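Local structure of leucine aminopeptidase 1 (Caenorhabditis elegans, 2HC9) at residues 19-24 against 98-103. The protein uses two zinc ions per subunit to release N-terminal amino acids, preferably leucine, from peptides, and probably acts as a digestive enzyme. The protein carries 1 engineered substitution. Residues are numbered along the deposited sequence; the frame is centred on the assembly and turned at random. Where two conformers were deposited one is given.
With SO4 (sulfate ion), chain E.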
loop_
_atom_site.group_PDB
_atom_site.type_symbol
_atom_site.label_atom_id
_atom_site.label_comp_id
_atom_site.label_asym_id
_atom_site.label_seq_id
_atom_site.Cartn_x
_atom_site.Cartn_y
_atom_site.Cartn_z
ATOM N N SER A 19 -18.216 -30.301 36.612
ATOM C CA SER A 19 -16.844 -29.811 36.491
ATOM C C SER A 19 -16.505 -28.904 37.657
ATOM O O SER A 19 -17.308 -28.042 38.031
ATOM C CB SER A 19 -16.657 -28.990 35.213
ATOM O OG SER A 19 -15.379 -28.369 35.231
ATOM N N LEU A 20 -15.314 -29.074 38.215
ATOM C CA LEU A 20 -14.916 -28.273 39.352
ATOM C C LEU A 20 -13.721 -27.397 38.989
ATOM O O LEU A 20 -12.693 -27.887 38.506
ATOM C CB LEU A 20 -14.527 -29.172 40.542
ATOM C CG LEU A 20 -13.875 -28.444 41.725
ATOM C CD1 LEU A 20 -14.879 -27.530 42.413
ATOM C CD2 LEU A 20 -13.271 -29.443 42.749
ATOM N N ILE A 21 -13.835 -26.104 39.252
ATOM C CA ILE A 21 -12.685 -25.223 39.059
ATOM C C ILE A 21 -12.408 -24.445 40.338
ATOM O O ILE A 21 -13.267 -23.701 40.820
ATOM C CB ILE A 21 -12.890 -24.279 37.838
ATOM C CG1 ILE A 21 -13.033 -25.119 36.563
ATOM C CG2 ILE A 21 -11.713 -23.264 37.727
ATOM C CD1 ILE A 21 -13.493 -24.355 35.379
ATOM N N ILE A 22 -11.213 -24.647 40.895
ATOM C CA ILE A 22 -10.784 -23.926 42.105
ATOM C C ILE A 22 -9.912 -22.730 41.722
ATOM O O ILE A 22 -8.992 -22.858 40.914
ATOM C CB ILE A 22 -9.987 -24.852 43.070
ATOM C CG1 ILE A 22 -10.829 -26.085 43.410
ATOM C CG2 ILE A 22 -9.556 -24.090 44.362
ATOM C CD1 ILE A 22 -9.993 -27.263 43.945
ATOM N N VAL A 23 -10.213 -21.569 42.300
ATOM C CA VAL A 23 -9.513 -20.335 41.939
ATOM C C VAL A 23 -9.003 -19.588 43.170
ATOM O O VAL A 23 -9.746 -19.372 44.139
ATOM C CB VAL A 23 -10.430 -19.399 41.102
ATOM C CG1 VAL A 23 -9.630 -18.154 40.600
ATOM C CG2 VAL A 23 -11.062 -20.172 39.950
ATOM N N GLY A 24 -7.729 -19.192 43.146
ATOM C CA GLY A 24 -7.203 -18.357 44.229
ATOM C C GLY A 24 -5.807 -17.816 43.945
ATOM O O GLY A 24 -5.049 -18.416 43.205
ATOM N N LYS A 98 -10.606 -18.844 30.185
ATOM C CA LYS A 98 -11.268 -18.738 28.875
ATOM C C LYS A 98 -11.007 -19.930 27.957
ATOM O O LYS A 98 -11.931 -20.372 27.273
ATOM C CB LYS A 98 -10.928 -17.391 28.188
ATOM C CG LYS A 98 -11.707 -17.080 26.925
ATOM C CD LYS A 98 -13.201 -16.929 27.216
ATOM C CE LYS A 98 -13.992 -16.810 25.918
ATOM N NZ LYS A 98 -14.198 -18.150 25.361
ATOM N N PRO A 99 -9.768 -20.483 27.939
ATOM C CA PRO A 99 -9.535 -21.679 27.118
ATOM C C PRO A 99 -10.228 -22.958 27.544
ATOM O O PRO A 99 -10.324 -23.889 26.737
ATOM C CB PRO A 99 -8.012 -21.905 27.251
ATOM C CG PRO A 99 -7.470 -20.572 27.633
ATOM C CD PRO A 99 -8.500 -20.031 28.557
ATOM N N ILE A 100 -10.643 -23.049 28.807
ATOM C CA ILE A 100 -11.176 -24.307 29.297
ATOM C C ILE A 100 -12.481 -24.674 28.599
ATOM O O ILE A 100 -13.393 -23.861 28.493
ATOM C CB ILE A 100 -11.347 -24.313 30.817
ATOM C CG1 ILE A 100 -9.974 -24.202 31.493
ATOM C CG2 ILE A 100 -12.097 -25.587 31.282
ATOM C CD1 ILE A 100 -10.087 -24.008 33.010
ATOM N N ASN A 101 -12.547 -25.920 28.135
ATOM C CA ASN A 101 -13.794 -26.508 27.654
ATOM C C ASN A 101 -14.300 -27.599 28.577
ATOM O O ASN A 101 -13.500 -28.305 29.203
ATOM C CB ASN A 101 -13.595 -27.033 26.242
ATOM C CG ASN A 101 -13.267 -25.922 25.261
ATOM O OD1 ASN A 101 -13.803 -24.817 25.349
ATOM N ND2 ASN A 101 -12.353 -26.206 24.340
ATOM N N TYR A 102 -15.621 -27.727 28.685
ATOM C CA TYR A 102 -16.229 -28.746 29.564
ATOM C C TYR A 102 -16.725 -29.903 28.687
ATOM O O TYR A 102 -17.233 -29.672 27.576
ATOM C CB TYR A 102 -17.389 -28.140 30.385
ATOM C CG TYR A 102 -16.990 -26.858 31.062
ATOM C CD1 TYR A 102 -16.211 -26.884 32.218
ATOM C CD2 TYR A 102 -17.359 -25.603 30.530
ATOM C CE1 TYR A 102 -15.803 -25.720 32.830
ATOM C CE2 TYR A 102 -16.942 -24.396 31.158
ATOM C CZ TYR A 102 -16.165 -24.481 32.311
ATOM O OH TYR A 102 -15.732 -23.346 32.962
ATOM N N PRO A 103 -16.571 -31.154 29.162
ATOM C CA PRO A 103 -17.127 -32.259 28.384
ATOM C C PRO A 103 -18.582 -32.031 28.005
ATOM O O PRO A 103 -19.346 -31.419 28.747
ATOM C CB PRO A 103 -16.965 -33.475 29.311
ATOM C CG PRO A 103 -15.791 -33.115 30.168
ATOM C CD PRO A 103 -15.895 -31.621 30.392
HETATM S S SO4 E . -16.070 -19.704 22.819
HETATM O O1 SO4 E . -16.044 -20.104 24.230
HETATM O O2 SO4 E . -17.408 -19.911 22.262
HETATM O O3 SO4 E . -15.667 -18.287 22.738
HETATM O O4 SO4 E . -15.151 -20.507 22.011
#
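Ser19 and Ile21 of segment 19-24, on strand 18-25, face Tyr102 and Ile100 of the irregular segment 98-103 across a wide backbone gap, the CA atoms being 7.0 Å apart for Ser19 and Tyr102 and 9.9 Å for Ile21 and Ile100. No hydrogen bond joins the segments, so side chains alone close the gap. Tyr102 does most of this with one edge of its ring. Ile21 CD1 comes in plane at that edge, 3.7 Å from Tyr102 CE1 and 3.4 Å from Tyr102 OH. The side chains of Ile21 and Tyr102 cross at about a right angle. CG1 of Ile21 is anti to the carbonyl carbon (chi1 -62°), and an extended chi2 of 169° carries CD1 out to the ring; there it also meets Ile100 CD1 at 4.2 Å. In the conformer given, Ser19 OG lies near the ring plane, 3.5 Å from Tyr102 CD1, and hydrogen-bonds Leu71 O; a second conformer makes this less certain. The strand is a central one of the N-terminal domain's mixed sheet, and the loop from helix 90-97 to strand 108-114 runs over one face of it; Leu97 and Phe111 pack against both Ile21 and Tyr102. Were Tyr102 an alanine, Ile21 CD1 would probably keep just Ile100 as a neighbour in segment 98-103, and a gap would open beside Ser19. With just 163 Å² buried, the two segments meet through van der Waals contact, largely Ile21 CD1 against the tyrosine edge and Ile100 CD1, far from the zinc site.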